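Local coordinates for protein cellulase (Soil metagenome, PDB 5I2U) that probably hydrolyses the beta-1,4-glucosidic bonds of cellulose, as a halotolerant cellulase of glycoside hydrolase family 5 with a TIM-barrel fold, at residues Phe223-Arg233 with Gly263-Met274; Ser254-Leu262 with Asp288-Leu296. All coordinates share one frame; numbering follows the deposited sequence. Where two conformers were deposited one is given.

Both contacts involve the barrel's seventh beta-alpha unit, contact 1 toward the sixth strand and contact 2 toward the eighth. Contact 1 (223-233 with 263-274) joins the end of strand 217-224, the loop after it and the start of helix 230-241 to helix 264-276. Contact 2 (254-262 with 288-296) joins the loop leading into helix 264-276 to the loop after the eighth strand, 281-286. Each is partly buried, but contact 1 is mostly aromatic and buries roughly twice the area, with a core around Y270, whereas contact 2 is polar, built from backbone groups and short side chains. A salt bridge between E266 and R261 and a probable hydrogen bond between T227 OG1 and A256 N connect them.

Contact 1 of 2, residues Phe223-Arg233 with Gly263-Met274; sequences FYAATHEAWLR and GIEEWKTYVDWM
F223 and R233 cover opposite faces of the Y270 ring. F223 lies against one in an offset stack, the ring centroids 3.9 Å apart and the planes within 5° of parallel, and the guanidinium of R233 stands over the other. That group is steeply inclined to the ring, at 75°, and directs its edge at it: NH1 comes within 3.2 Å of Y270 CE2, a cation-pi arrangement. One face of the guanidinium receives the methyl CG2 of T269. The bend at chi3 (-70°) turns the end of R233 over Y270, while its aliphatic part spreads across W273, with CG 3.8 Å from the centroid of the six-membered ring in a CH-pi contact.

At the rim of Y270, the hydroxyl donates to the backbone oxygen of H228, OH to O 2.6 Å, approaching from above the carbonyl plane. This bond ties the phenol to the loop that leads into helix 230-241. M274 comes to the edge of the F223 ring, its methyl CE 3.5 Å from F223 CZ and its sulfur beside the same edge, a Met-aromatic contact. W267 completes the aromatic cluster beside F223, its CZ3 3.8 Å from F223 CE1, with neither ring over the other. A225 packs its CB against the first turn of the helix, 3.6 Å from W267 N, where G263 is the N-cap residue.

This is the lateral packing of adjacent beta-alpha units in a TIM barrel, with helix 264-276 laid against the end of strand 217-224 and the beginning of helix 230-241. F223 and M274 also touch V248 on strand 246-252. W267 NE1 bonds to S321 on helix 313-325, and W273 NE1 to D237, a second tie to helix 230-241.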
loop_
_atom_site.group_PDB
_atom_site.type_symbol
_atom_site.label_atom_id
_atom_site.label_comp_id
_atom_site.label_asym_id
_atom_site.label_seq_id
_atom_site.Cartn_x
_atom_site.Cartn_y
_atom_site.Cartn_z
ATOM N N PHE A 223 -9.454 0.657 4.688
ATOM C CA PHE A 223 -10.510 0.229 5.606
ATOM C C PHE A 223 -9.933 -0.582 6.759
ATOM O O PHE A 223 -8.924 -1.251 6.608
ATOM C CB PHE A 223 -11.585 -0.583 4.870
ATOM C CG PHE A 223 -11.136 -1.951 4.462
ATOM C CD1 PHE A 223 -11.188 -3.016 5.360
ATOM C CD2 PHE A 223 -10.665 -2.186 3.183
ATOM C CE1 PHE A 223 -10.757 -4.277 4.991
ATOM C CE2 PHE A 223 -10.236 -3.445 2.810
ATOM C CZ PHE A 223 -10.283 -4.494 3.710
ATOM N N TYR A 224 -10.642 -0.551 7.883
ATOM C CA TYR A 224 -10.339 -1.312 9.086
ATOM C C TYR A 224 -11.663 -1.926 9.486
ATOM O O TYR A 224 -12.608 -1.218 9.853
ATOM C CB TYR A 224 -9.704 -0.434 10.158
ATOM C CG TYR A 224 -8.262 -0.231 9.803
ATOM C CD1 TYR A 224 -7.886 0.746 8.878
ATOM C CD2 TYR A 224 -7.283 -1.098 10.276
ATOM C CE1 TYR A 224 -6.558 0.888 8.480
ATOM C CE2 TYR A 224 -5.958 -0.954 9.896
ATOM C CZ TYR A 224 -5.602 0.040 8.993
ATOM O OH TYR A 224 -4.296 0.181 8.614
ATOM N N ALA A 225 -11.735 -3.246 9.352
ATOM C CA ALA A 225 -13.003 -3.964 9.286
ATOM C C ALA A 225 -13.870 -3.882 10.547
ATOM O O ALA A 225 -15.099 -4.004 10.453
ATOM C CB ALA A 225 -12.767 -5.415 8.890
ATOM N N ALA A 226 -13.251 -3.669 11.709
ATOM C CA ALA A 226 -14.007 -3.564 12.966
ATOM C C ALA A 226 -14.626 -2.172 13.203
ATOM O O ALA A 226 -15.404 -2.005 14.136
ATOM C CB ALA A 226 -13.125 -3.962 14.142
ATOM N N THR A 227 -14.251 -1.187 12.386
ATOM C CA THR A 227 -14.741 0.185 12.507
ATOM C C THR A 227 -15.628 0.585 11.332
ATOM O O THR A 227 -16.750 1.057 11.531
ATOM C CB THR A 227 -13.562 1.168 12.575
ATOM O OG1 THR A 227 -12.673 0.765 13.621
ATOM C CG2 THR A 227 -14.036 2.602 12.839
ATOM N N HIS A 228 -15.117 0.394 10.115
ATOM C CA HIS A 228 -15.737 0.937 8.924
ATOM C C HIS A 228 -16.747 -0.063 8.375
ATOM O O HIS A 228 -16.383 -1.144 7.904
ATOM C CB HIS A 228 -14.666 1.327 7.898
ATOM C CG HIS A 228 -13.726 2.390 8.391
ATOM N ND1 HIS A 228 -12.353 2.255 8.364
ATOM C CD2 HIS A 228 -13.967 3.599 8.951
ATOM C CE1 HIS A 228 -11.789 3.335 8.871
ATOM N NE2 HIS A 228 -12.748 4.165 9.240
ATOM N N GLU A 229 -18.020 0.322 8.454
ATOM C CA GLU A 229 -19.146 -0.530 8.070
ATOM C C GLU A 229 -19.407 -0.506 6.549
ATOM O O GLU A 229 -18.573 -0.006 5.778
ATOM C CB GLU A 229 -20.383 -0.116 8.881
ATOM C CG GLU A 229 -20.183 -0.312 10.374
ATOM C CD GLU A 229 -21.397 0.037 11.202
ATOM O OE1 GLU A 229 -22.304 0.747 10.698
ATOM O OE2 GLU A 229 -21.425 -0.399 12.379
ATOM N N ALA A 230 -20.534 -1.080 6.127
ATOM C CA ALA A 230 -20.878 -1.278 4.705
ATOM C C ALA A 230 -20.860 -0.036 3.809
ATOM O O ALA A 230 -20.582 -0.150 2.622
ATOM C CB ALA A 230 -22.238 -1.971 4.595
ATOM N N TRP A 231 -21.143 1.137 4.372
ATOM C CA TRP A 231 -21.135 2.383 3.600
ATOM C C TRP A 231 -19.867 2.575 2.745
ATOM O O TRP A 231 -19.966 2.949 1.568
ATOM C CB TRP A 231 -21.361 3.599 4.502
ATOM C CG TRP A 231 -20.346 3.816 5.594
ATOM C CD1 TRP A 231 -20.395 3.330 6.872
ATOM C CD2 TRP A 231 -19.150 4.602 5.514
ATOM N NE1 TRP A 231 -19.306 3.756 7.587
ATOM C CE2 TRP A 231 -18.521 4.536 6.779
ATOM C CE3 TRP A 231 -18.545 5.354 4.496
ATOM C CZ2 TRP A 231 -17.313 5.194 7.055
ATOM C CZ3 TRP A 231 -17.340 6.009 4.770
ATOM C CH2 TRP A 231 -16.743 5.924 6.042
ATOM N N LEU A 232 -18.699 2.264 3.316
ATOM C CA LEU A 232 -17.418 2.486 2.645
ATOM C C LEU A 232 -17.247 1.604 1.395
ATOM O O LEU A 232 -16.696 2.054 0.376
ATOM C CB LEU A 232 -16.263 2.288 3.637
ATOM C CG LEU A 232 -14.821 2.555 3.179
ATOM C CD1 LEU A 232 -14.673 3.872 2.429
ATOM C CD2 LEU A 232 -13.869 2.529 4.376
ATOM N N ARG A 233 -17.727 0.358 1.472
ATOM C CA ARG A 233 -17.777 -0.538 0.304
ATOM C C ARG A 233 -18.724 -0.026 -0.787
ATOM O O ARG A 233 -18.420 -0.135 -1.982
ATOM C CB ARG A 233 -18.226 -1.932 0.714
ATOM C CG ARG A 233 -17.250 -2.692 1.592
ATOM C CD ARG A 233 -17.649 -4.166 1.667
ATOM N NE ARG A 233 -18.886 -4.368 2.429
ATOM C CZ ARG A 233 -18.973 -4.558 3.748
ATOM N NH1 ARG A 233 -17.888 -4.585 4.532
ATOM N NH2 ARG A 233 -20.175 -4.729 4.301
ATOM N N GLY A 263 -12.189 -7.915 14.002
ATOM C CA GLY A 263 -13.467 -8.256 13.362
ATOM C C GLY A 263 -13.299 -9.296 12.275
ATOM O O GLY A 263 -13.252 -8.965 11.091
ATOM N N ILE A 264 -13.258 -10.560 12.677
ATOM C CA ILE A 264 -12.948 -11.667 11.755
ATOM C C ILE A 264 -13.974 -11.878 10.647
ATOM O O ILE A 264 -13.592 -12.094 9.489
ATOM C CB ILE A 264 -12.726 -12.980 12.528
ATOM C CG1 ILE A 264 -11.437 -12.838 13.337
ATOM C CG2 ILE A 264 -12.642 -14.195 11.593
ATOM C CD1 ILE A 264 -11.251 -13.889 14.394
ATOM N N GLU A 265 -15.260 -11.825 10.999
ATOM C CA GLU A 265 -16.323 -11.950 10.006
ATOM C C GLU A 265 -16.321 -10.754 9.058
ATOM O O GLU A 265 -16.425 -10.923 7.845
ATOM C CB GLU A 265 -17.693 -12.166 10.675
ATOM C CG GLU A 265 -17.751 -13.470 11.410
ATOM C CD GLU A 265 -19.131 -14.092 11.393
ATOM O OE1 GLU A 265 -20.027 -13.527 12.051
ATOM O OE2 GLU A 265 -19.313 -15.135 10.711
ATOM N N GLU A 266 -16.147 -9.554 9.615
ATOM C CA GLU A 266 -16.082 -8.320 8.828
ATOM C C GLU A 266 -14.884 -8.339 7.858
ATOM O O GLU A 266 -15.010 -7.912 6.709
ATOM C CB GLU A 266 -16.014 -7.079 9.732
ATOM C CG GLU A 266 -17.252 -6.844 10.601
ATOM C CD GLU A 266 -17.238 -7.605 11.931
ATOM O OE1 GLU A 266 -16.519 -8.622 12.066
ATOM O OE2 GLU A 266 -17.956 -7.183 12.855
ATOM N N TRP A 267 -13.731 -8.825 8.325
ATOM C CA TRP A 267 -12.579 -9.049 7.456
ATOM C C TRP A 267 -12.916 -9.967 6.280
ATOM O O TRP A 267 -12.609 -9.636 5.128
ATOM C CB TRP A 267 -11.381 -9.623 8.233
ATOM C CG TRP A 267 -10.223 -9.971 7.351
ATOM C CD1 TRP A 267 -9.778 -11.224 7.024
ATOM C CD2 TRP A 267 -9.395 -9.056 6.651
ATOM N NE1 TRP A 267 -8.695 -11.143 6.173
ATOM C CE2 TRP A 267 -8.436 -9.821 5.932
ATOM C CE3 TRP A 267 -9.353 -7.658 6.567
ATOM C CZ2 TRP A 267 -7.452 -9.232 5.134
ATOM C CZ3 TRP A 267 -8.364 -7.066 5.783
ATOM C CH2 TRP A 267 -7.427 -7.858 5.069
ATOM N N LYS A 268 -13.541 -11.109 6.557
ATOM C CA LYS A 268 -13.977 -11.986 5.473
ATOM C C LYS A 268 -14.907 -11.295 4.462
ATOM O O LYS A 268 -14.804 -11.558 3.263
ATOM C CB LYS A 268 -14.646 -13.254 5.991
ATOM C CG LYS A 268 -15.229 -14.106 4.867
ATOM C CD LYS A 268 -15.289 -15.582 5.194
ATOM C CE LYS A 268 -15.879 -16.362 4.026
ATOM N NZ LYS A 268 -16.440 -17.664 4.482
ATOM N N THR A 269 -15.832 -10.468 4.959
ATOM C CA THR A 269 -16.806 -9.769 4.106
ATOM C C THR A 269 -16.069 -8.837 3.141
ATOM O O THR A 269 -16.301 -8.868 1.931
ATOM C CB THR A 269 -17.799 -8.963 4.944
ATOM O OG1 THR A 269 -18.515 -9.839 5.819
ATOM C CG2 THR A 269 -18.789 -8.208 4.053
ATOM N N TYR A 270 -15.147 -8.052 3.688
ATOM C CA TYR A 270 -14.315 -7.143 2.887
ATOM C C TYR A 270 -13.448 -7.872 1.876
ATOM O O TYR A 270 -13.434 -7.510 0.700
ATOM C CB TYR A 270 -13.433 -6.273 3.793
ATOM C CG TYR A 270 -14.045 -4.955 4.217
ATOM C CD1 TYR A 270 -14.035 -3.858 3.354
ATOM C CD2 TYR A 270 -14.595 -4.786 5.485
ATOM C CE1 TYR A 270 -14.576 -2.644 3.740
ATOM C CE2 TYR A 270 -15.129 -3.569 5.879
ATOM C CZ TYR A 270 -15.116 -2.505 4.998
ATOM O OH TYR A 270 -15.643 -1.300 5.372
ATOM N N VAL A 271 -12.744 -8.912 2.307
ATOM C CA VAL A 271 -11.894 -9.661 1.378
ATOM C C VAL A 271 -12.708 -10.296 0.243
ATOM O O VAL A 271 -12.312 -10.213 -0.923
ATOM C CB VAL A 271 -11.020 -10.714 2.084
ATOM C CG1 VAL A 271 -10.267 -11.578 1.070
ATOM C CG2 VAL A 271 -10.019 -10.022 2.995
ATOM N N ASP A 272 -13.847 -10.898 0.578
ATOM C CA ASP A 272 -14.720 -11.499 -0.438
ATOM C C ASP A 272 -15.244 -10.446 -1.417
ATOM O O ASP A 272 -15.301 -10.692 -2.623
ATOM C CB ASP A 272 -15.887 -12.270 0.219
ATOM C CG ASP A 272 -15.467 -13.642 0.764
ATOM O OD1 ASP A 272 -14.333 -14.105 0.515
ATOM O OD2 ASP A 272 -16.291 -14.275 1.436
ATOM N N TRP A 273 -15.613 -9.282 -0.886
ATOM C CA TRP A 273 -16.056 -8.159 -1.701
ATOM C C TRP A 273 -14.944 -7.689 -2.648
ATOM O O TRP A 273 -15.179 -7.511 -3.837
ATOM C CB TRP A 273 -16.561 -7.013 -0.804
ATOM C CG TRP A 273 -16.699 -5.715 -1.505
ATOM C CD1 TRP A 273 -17.694 -5.347 -2.358
ATOM C CD2 TRP A 273 -15.809 -4.594 -1.411
ATOM N NE1 TRP A 273 -17.481 -4.065 -2.805
ATOM C CE2 TRP A 273 -16.330 -3.580 -2.240
ATOM C CE3 TRP A 273 -14.616 -4.355 -0.714
ATOM C CZ2 TRP A 273 -15.698 -2.340 -2.388
ATOM C CZ3 TRP A 273 -13.989 -3.131 -0.856
ATOM C CH2 TRP A 273 -14.530 -2.133 -1.687
ATOM N N MET A 274 -13.731 -7.516 -2.127
ATOM C CA MET A 274 -12.590 -7.140 -2.969
ATOM C C MET A 274 -12.253 -8.184 -4.041
ATOM O O MET A 274 -11.916 -7.827 -5.173
ATOM C CB MET A 274 -11.346 -6.861 -2.118
ATOM C CG MET A 274 -11.428 -5.576 -1.314
ATOM S SD MET A 274 -9.898 -5.235 -0.429
ATOM C CE MET A 274 -9.935 -6.515 0.815
#

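Contact 2 of 2, residues Ser254-Leu262 with Asp288-Leu296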
loop_
_atom_site.group_PDB
_atom_site.type_symbol
_atom_site.label_atom_id
_atom_site.label_comp_id
_atom_site.label_asym_id
_atom_site.label_seq_id
_atom_site.Cartn_x
_atom_site.Cartn_y
_atom_site.Cartn_z
ATOM N N SER A 254 -8.488 -5.129 12.386
ATOM C CA SER A 254 -8.594 -4.402 13.649
ATOM C C SER A 254 -9.558 -3.195 13.535
ATOM O O SER A 254 -10.204 -3.001 12.504
ATOM C CB SER A 254 -7.203 -3.919 14.076
ATOM O OG SER A 254 -6.764 -2.844 13.242
ATOM N N GLU A 255 -9.645 -2.392 14.598
ATOM C CA GLU A 255 -10.345 -1.106 14.544
ATOM C C GLU A 255 -9.429 -0.053 13.906
ATOM O O GLU A 255 -8.232 -0.295 13.724
ATOM C CB GLU A 255 -10.841 -0.677 15.945
ATOM C CG GLU A 255 -11.785 -1.692 16.609
ATOM C CD GLU A 255 -12.313 -1.261 17.979
ATOM O OE1 GLU A 255 -12.404 -0.044 18.275
ATOM O OE2 GLU A 255 -12.649 -2.158 18.780
ATOM N N ALA A 256 -9.993 1.111 13.578
ATOM C CA ALA A 256 -9.294 2.146 12.776
ATOM C C ALA A 256 -8.007 2.700 13.413
ATOM O O ALA A 256 -7.061 3.051 12.701
ATOM C CB ALA A 256 -10.241 3.285 12.436
ATOM N N ASN A 257 -7.956 2.745 14.741
ATOM C CA ASN A 257 -6.729 3.144 15.433
ATOM C C ASN A 257 -5.580 2.096 15.411
ATOM O O ASN A 257 -4.481 2.389 15.866
ATOM C CB ASN A 257 -7.038 3.615 16.864
ATOM C CG ASN A 257 -7.481 2.494 17.794
ATOM O OD1 ASN A 257 -7.810 1.388 17.371
ATOM N ND2 ASN A 257 -7.496 2.788 19.081
ATOM N N GLY A 258 -5.839 0.902 14.871
ATOM C CA GLY A 258 -4.854 -0.181 14.815
ATOM C C GLY A 258 -4.956 -1.135 15.988
ATOM O O GLY A 258 -4.184 -2.080 16.083
ATOM N N ASP A 259 -5.921 -0.899 16.876
ATOM C CA ASP A 259 -6.105 -1.695 18.095
ATOM C C ASP A 259 -7.584 -2.100 18.239
ATOM O O ASP A 259 -8.297 -2.139 17.241
ATOM C CB ASP A 259 -5.589 -0.911 19.315
ATOM C CG ASP A 259 -5.069 -1.815 20.432
ATOM O OD1 ASP A 259 -5.042 -3.053 20.263
ATOM O OD2 ASP A 259 -4.703 -1.274 21.489
ATOM N N GLY A 260 -8.020 -2.455 19.448
ATOM C CA GLY A 260 -9.385 -2.906 19.683
ATOM C C GLY A 260 -9.677 -4.277 19.090
ATOM O O GLY A 260 -8.773 -5.095 18.912
ATOM N N ARG A 261 -10.954 -4.511 18.792
ATOM C CA ARG A 261 -11.449 -5.814 18.349
ATOM C C ARG A 261 -10.847 -6.260 17.020
ATOM O O ARG A 261 -10.556 -5.431 16.144
ATOM C CB ARG A 261 -12.972 -5.755 18.205
ATOM C CG ARG A 261 -13.659 -7.091 17.957
ATOM C CD ARG A 261 -15.175 -6.939 18.074
ATOM N NE ARG A 261 -15.706 -6.068 17.020
ATOM C CZ ARG A 261 -16.146 -6.471 15.825
ATOM N NH1 ARG A 261 -16.176 -7.766 15.485
ATOM N NH2 ARG A 261 -16.583 -5.562 14.955
ATOM N N LEU A 262 -10.654 -7.569 16.882
ATOM C CA LEU A 262 -10.356 -8.158 15.589
ATOM C C LEU A 262 -11.692 -8.621 15.015
ATOM O O LEU A 262 -12.264 -9.584 15.503
ATOM C CB LEU A 262 -9.357 -9.318 15.732
ATOM C CG LEU A 262 -8.817 -9.928 14.433
ATOM C CD1 LEU A 262 -8.179 -8.887 13.517
ATOM C CD2 LEU A 262 -7.818 -11.034 14.748
ATOM N N ASP A 288 5.374 -5.278 15.602
ATOM C CA ASP A 288 5.284 -6.006 16.876
ATOM C C ASP A 288 4.915 -5.161 18.104
ATOM O O ASP A 288 5.252 -5.486 19.228
ATOM C CB ASP A 288 6.576 -6.804 17.128
ATOM C CG ASP A 288 7.841 -5.963 17.035
ATOM O OD1 ASP A 288 7.763 -4.747 16.784
ATOM O OD2 ASP A 288 8.950 -6.546 17.170
ATOM N N LYS A 289 4.188 -4.079 17.882
ATOM C CA LYS A 289 3.660 -3.278 18.973
ATOM C C LYS A 289 2.557 -4.098 19.657
ATOM O O LYS A 289 2.000 -5.001 19.040
ATOM C CB LYS A 289 3.132 -1.967 18.397
ATOM C CG LYS A 289 2.524 -0.971 19.376
ATOM C CD LYS A 289 2.324 0.352 18.646
ATOM C CE LYS A 289 1.474 1.350 19.417
ATOM N NZ LYS A 289 1.257 2.589 18.618
ATOM N N ASN A 290 2.256 -3.803 20.920
ATOM C CA ASN A 290 1.097 -4.410 21.595
ATOM C C ASN A 290 -0.218 -3.792 21.136
ATOM O O ASN A 290 -0.923 -3.119 21.910
ATOM C CB ASN A 290 1.194 -4.320 23.123
ATOM C CG ASN A 290 0.071 -5.074 23.815
ATOM O OD1 ASN A 290 -0.431 -6.067 23.297
ATOM N ND2 ASN A 290 -0.339 -4.591 24.977
ATOM N N GLU A 291 -0.551 -4.054 19.880
ATOM C CA GLU A 291 -1.787 -3.577 19.251
ATOM C C GLU A 291 -2.314 -4.703 18.358
ATOM O O GLU A 291 -1.534 -5.507 17.819
ATOM C CB GLU A 291 -1.528 -2.300 18.426
ATOM C CG GLU A 291 -0.596 -2.533 17.234
ATOM C CD GLU A 291 -0.151 -1.285 16.496
ATOM O OE1 GLU A 291 -0.759 -0.209 16.665
ATOM O OE2 GLU A 291 0.840 -1.411 15.741
ATOM N N THR A 292 -3.632 -4.752 18.209
ATOM C CA THR A 292 -4.304 -5.766 17.388
ATOM C C THR A 292 -3.785 -5.824 15.944
ATOM O O THR A 292 -3.574 -6.915 15.417
ATOM C CB THR A 292 -5.832 -5.527 17.385
ATOM O OG1 THR A 292 -6.296 -5.440 18.734
ATOM C CG2 THR A 292 -6.569 -6.656 16.669
ATOM N N CYS A 293 -3.551 -4.664 15.324
ATOM C CA CYS A 293 -3.063 -4.610 13.931
ATOM C C CYS A 293 -1.580 -5.014 13.715
ATOM O O CYS A 293 -1.167 -5.166 12.565
ATOM C CB CYS A 293 -3.294 -3.224 13.311
ATOM S SG CYS A 293 -2.025 -1.982 13.706
ATOM N N SER A 294 -0.794 -5.194 14.784
ATOM C CA SER A 294 0.635 -5.584 14.649
ATOM C C SER A 294 0.653 -7.088 14.549
ATOM O O SER A 294 0.237 -7.775 15.486
ATOM C CB SER A 294 1.474 -5.124 15.853
ATOM O OG SER A 294 2.084 -3.864 15.615
ATOM N N MET A 295 1.115 -7.614 13.422
ATOM C CA MET A 295 0.946 -9.058 13.115
ATOM C C MET A 295 1.864 -10.025 13.878
ATOM O O MET A 295 1.584 -11.228 13.898
ATOM C CB MET A 295 1.138 -9.289 11.619
ATOM C CG MET A 295 0.073 -8.634 10.757
ATOM S SD MET A 295 0.486 -8.637 8.998
ATOM C CE MET A 295 -0.800 -7.539 8.395
ATOM N N LEU A 296 2.959 -9.521 14.463
ATOM C CA LEU A 296 4.004 -10.376 15.056
ATOM C C LEU A 296 4.237 -10.098 16.537
ATOM O O LEU A 296 4.041 -8.990 17.003
ATOM C CB LEU A 296 5.329 -10.157 14.323
ATOM C CG LEU A 296 5.341 -10.402 12.810
ATOM C CD1 LEU A 296 6.634 -9.868 12.202
ATOM C CD2 LEU A 296 5.156 -11.879 12.501
#
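T292 meets the loop 254-262 through both its backbone and its side chain. Its hydroxyl donates to the backbone oxygen of G260, OG1 to O 2.5 Å, in the carbonyl plane, and its amide donates to D259, N to OD1 3.0 Å, from above the carboxylate plane. With OG1 beside the backbone N (chi1 -53°), the methyl CG2 is left anti to that N and packs on S254 CB at 3.8 Å and L262 CB at 4.0 Å. The next amide, of C293, bonds to the oxygen of G258, N to O 2.8 Å, with an N-H...O angle of 158°.

Tight turns position these groups. T292 and C293 are the middle residues of a type I turn from E291 to S294, and G258 closes another that starts at E255. At its backbone angles G258 leaves no room for a CB, which would also run into C293 SG. N257 OD1 accepting from D259 N, an Asx turn, holds the backbone from which the D259 carboxylate reaches T292.

Lacking the carboxylate of D259, an alanine here would probably leave the T292 amide without its acceptor and the turn 291-294 less firmly held. All three bonds across the contact engage backbone groups, so polar pairing, more than apolar burial, probably sets how these loops lie together at the C-terminal end of the barrel, where family 5 enzymes carry their active site.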